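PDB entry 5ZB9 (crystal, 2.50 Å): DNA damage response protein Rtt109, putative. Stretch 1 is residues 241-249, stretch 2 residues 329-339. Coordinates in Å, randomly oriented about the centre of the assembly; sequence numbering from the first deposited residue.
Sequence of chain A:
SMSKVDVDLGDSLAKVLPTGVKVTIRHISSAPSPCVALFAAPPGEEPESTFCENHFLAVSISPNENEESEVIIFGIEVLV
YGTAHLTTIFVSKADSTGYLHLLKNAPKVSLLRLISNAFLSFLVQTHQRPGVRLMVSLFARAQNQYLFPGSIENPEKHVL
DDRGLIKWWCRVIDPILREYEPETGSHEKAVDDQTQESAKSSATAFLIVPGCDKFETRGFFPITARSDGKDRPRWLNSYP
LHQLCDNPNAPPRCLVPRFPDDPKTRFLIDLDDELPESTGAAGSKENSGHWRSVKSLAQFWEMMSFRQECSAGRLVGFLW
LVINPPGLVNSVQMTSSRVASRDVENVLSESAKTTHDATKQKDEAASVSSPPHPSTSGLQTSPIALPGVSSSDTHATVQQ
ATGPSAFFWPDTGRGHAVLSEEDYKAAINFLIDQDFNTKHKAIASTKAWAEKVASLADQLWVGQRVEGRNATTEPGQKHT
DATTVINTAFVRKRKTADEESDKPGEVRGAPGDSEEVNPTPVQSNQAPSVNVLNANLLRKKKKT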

# COMPACT_ATOMS: atom_id res chain seq x y z
N LEU A 241 3.74 15.88 -5.62
CA LEU A 241 5.05 16.32 -5.13
C LEU A 241 5.01 17.27 -3.93
O LEU A 241 5.71 17.06 -2.94
CB LEU A 241 5.82 16.98 -6.26
CG LEU A 241 7.13 17.66 -5.87
CD1 LEU A 241 8.15 16.65 -5.34
CD2 LEU A 241 7.67 18.41 -7.07
N HIS A 242 4.20 18.32 -4.02
CA HIS A 242 4.20 19.35 -2.99
C HIS A 242 3.56 18.90 -1.68
O HIS A 242 3.79 19.52 -0.65
CB HIS A 242 3.51 20.60 -3.53
CG HIS A 242 4.28 21.25 -4.63
ND1 HIS A 242 4.05 20.98 -5.96
CD2 HIS A 242 5.33 22.10 -4.60
CE1 HIS A 242 4.90 21.66 -6.71
NE2 HIS A 242 5.69 22.35 -5.91
N GLN A 243 2.79 17.82 -1.71
CA GLN A 243 2.20 17.29 -0.48
C GLN A 243 3.14 16.31 0.21
O GLN A 243 3.04 16.09 1.42
CB GLN A 243 0.86 16.63 -0.76
CG GLN A 243 -0.19 17.55 -1.35
CD GLN A 243 -1.58 16.96 -1.28
OE1 GLN A 243 -2.18 16.86 -0.20
NE2 GLN A 243 -2.11 16.54 -2.43
N LEU A 244 4.04 15.72 -0.55
CA LEU A 244 4.96 14.71 -0.04
C LEU A 244 6.33 15.26 0.30
O LEU A 244 7.02 14.73 1.17
CB LEU A 244 5.11 13.59 -1.07
CG LEU A 244 4.24 12.34 -0.92
CD1 LEU A 244 2.81 12.70 -0.53
CD2 LEU A 244 4.28 11.54 -2.21
N CYS A 245 6.74 16.32 -0.40
CA CYS A 245 8.09 16.87 -0.24
C CYS A 245 8.10 18.34 0.17
O CYS A 245 7.42 19.17 -0.43
CB CYS A 245 8.87 16.71 -1.54
SG CYS A 245 8.99 15.00 -2.06
N ASP A 246 8.90 18.65 1.19
CA ASP A 246 9.00 20.01 1.71
C ASP A 246 9.79 20.92 0.77
O ASP A 246 9.53 22.12 0.70
CB ASP A 246 9.65 20.00 3.09
CG ASP A 246 11.03 19.37 3.07
OD1 ASP A 246 11.12 18.11 3.12
OD2 ASP A 246 12.03 20.12 3.01
N ASN A 247 10.75 20.34 0.06
CA ASN A 247 11.58 21.09 -0.86
C ASN A 247 11.52 20.51 -2.26
O ASN A 247 12.31 19.64 -2.62
CB ASN A 247 13.03 21.13 -0.36
CG ASN A 247 13.95 21.92 -1.28
OD1 ASN A 247 13.50 22.63 -2.19
ND2 ASN A 247 15.25 21.81 -1.04
N PRO A 248 10.58 21.00 -3.07
CA PRO A 248 10.37 20.57 -4.45
C PRO A 248 11.52 20.94 -5.37
O PRO A 248 11.52 20.58 -6.56
CB PRO A 248 9.09 21.31 -4.86
CG PRO A 248 8.45 21.70 -3.58
CD PRO A 248 9.56 21.97 -2.64
N ASN A 249 12.50 21.66 -4.83
CA ASN A 249 13.66 22.09 -5.61
C ASN A 249 14.90 21.28 -5.28
O ASN A 249 15.95 21.47 -5.91
CB ASN A 249 13.92 23.58 -5.40
CG ASN A 249 13.03 24.46 -6.25
OD1 ASN A 249 11.97 24.04 -6.71
ND2 ASN A 249 13.45 25.70 -6.47
N VAL A 329 -5.22 21.43 4.49
CA VAL A 329 -5.74 21.40 3.13
C VAL A 329 -4.61 20.96 2.20
O VAL A 329 -3.45 20.92 2.62
CB VAL A 329 -6.29 22.76 2.68
CG1 VAL A 329 -7.52 23.13 3.49
CG2 VAL A 329 -5.22 23.83 2.79
N ASN A 330 -4.94 20.64 0.95
CA ASN A 330 -3.93 20.14 0.02
C ASN A 330 -3.00 21.23 -0.52
O ASN A 330 -2.09 20.94 -1.30
CB ASN A 330 -4.60 19.40 -1.15
CG ASN A 330 -5.38 20.32 -2.06
OD1 ASN A 330 -5.88 21.37 -1.64
ND2 ASN A 330 -5.49 19.94 -3.33
N SER A 331 -3.21 22.47 -0.09
CA SER A 331 -2.35 23.59 -0.49
C SER A 331 -1.20 23.80 0.50
O SER A 331 -0.19 24.44 0.18
CB SER A 331 -3.16 24.88 -0.65
OG SER A 331 -3.46 25.46 0.61
N VAL A 332 -1.37 23.27 1.71
CA VAL A 332 -0.32 23.32 2.72
C VAL A 332 0.82 22.37 2.35
O VAL A 332 0.65 21.15 2.38
CB VAL A 332 -0.85 22.95 4.13
CG1 VAL A 332 0.28 22.99 5.15
CG2 VAL A 332 -1.98 23.89 4.54
N GLN A 333 1.97 22.93 2.00
CA GLN A 333 3.12 22.13 1.60
C GLN A 333 3.64 21.28 2.76
O GLN A 333 3.56 21.69 3.92
CB GLN A 333 4.24 23.03 1.04
CG GLN A 333 5.47 22.26 0.55
CD GLN A 333 6.31 23.06 -0.43
OE1 GLN A 333 6.18 22.89 -1.65
NE2 GLN A 333 7.18 23.92 0.09
N MET A 334 4.15 20.10 2.43
CA MET A 334 4.80 19.22 3.40
C MET A 334 5.93 19.96 4.12
O MET A 334 6.59 20.82 3.53
CB MET A 334 5.34 17.96 2.69
CG MET A 334 6.16 17.00 3.56
SD MET A 334 5.31 16.38 5.03
CE MET A 334 4.02 15.35 4.34
N THR A 335 6.14 19.64 5.40
CA THR A 335 7.23 20.26 6.16
C THR A 335 8.31 19.23 6.51
O THR A 335 8.04 18.04 6.63
CB THR A 335 6.70 20.95 7.45
OG1 THR A 335 6.12 19.98 8.33
CG2 THR A 335 5.65 22.01 7.11
N SER A 336 9.54 19.72 6.67
CA SER A 336 10.70 18.87 6.92
C SER A 336 10.94 18.57 8.41
O SER A 336 10.78 19.45 9.26
CB SER A 336 11.95 19.53 6.31
OG SER A 336 13.13 18.80 6.59
N SER A 337 11.31 17.33 8.72
CA SER A 337 11.69 16.95 10.08
C SER A 337 13.19 16.64 10.15
O SER A 337 13.68 16.12 11.16
CB SER A 337 10.87 15.75 10.57
OG SER A 337 11.18 14.55 9.86
N ARG A 338 13.91 16.96 9.08
CA ARG A 338 15.35 16.71 8.99
C ARG A 338 16.16 17.61 9.91
O ARG A 338 15.75 18.74 10.21
CB ARG A 338 15.85 16.89 7.55
CG ARG A 338 15.20 15.97 6.52
CD ARG A 338 15.83 16.14 5.14
NE ARG A 338 15.67 17.49 4.61
CZ ARG A 338 14.60 17.92 3.93
NH1 ARG A 338 13.58 17.12 3.70
NH2 ARG A 338 14.57 19.18 3.48
N VAL A 339 17.32 17.12 10.34
CA VAL A 339 18.28 17.93 11.09
C VAL A 339 19.53 18.15 10.24
O VAL A 339 19.90 17.29 9.43
CB VAL A 339 18.66 17.26 12.43
CG1 VAL A 339 19.33 18.27 13.36
CG2 VAL A 339 17.43 16.67 13.10

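Residues 241-244 are helical, and Cys-245, with phi/psi of -122/132°, is the first residue to leave helical values. Its N still donates to Leu-241 O at 2.8 Å, so the last helical hydrogen bond closes just as the chain turns into a loop. Stretch 2 has no regular helix or strand; it opens with a type I turn from Val-329 to Val-332, closed by Val-332 N to Val-329 O at 3.3 Å, and then runs extended past the helix end. The CA atoms of Asp-246 and Met-334 come within 4.6 Å, the closest CA-CA approach between the stretches.

One backbone hydrogen bond joins the stretches: Met-334 N donates to His-242 O at 3.2 Å, with a nearly linear angle of 169°. Two CA-H...O contacts supplement it, Gln-333 CA to His-242 O at 3.5 Å and Asp-246 CA to Met-334 O at 3.1 Å.

Met-334 points its CA-to-CB bond toward stretch 1. With chi angles t, p, p, its side chain folds along the helix end, placing CG 3.4 Å from Leu-244 O and CE 3.2 Å from Gln-243 O, so these contacts are made with backbone oxygens.

The charged pairing is the salt bridge of Asp-246 and Arg-338. Arg-338 NH1 donates to Asp-246 OD1 and Arg-338 NH2 to Asp-246 OD2, each at 2.7 Å, with angles of 151° and 148°. Two donors thus match two acceptors, and OD1 lies near the guanidinium plane, at its edge.

Gln-333 reaches across with an extended chi1 and chi2. Its OE1 lies 3.2 Å from His-242 CD2, near the plane of the imidazole at its edge, and 3.2 Å from Pro-248 CG. Gln-333 NE2 approaches Asp-246 O to 3.0 Å, but the poor angle excludes a hydrogen bond despite the short distance. Together the stretches bury 538 Å², summed over both sides.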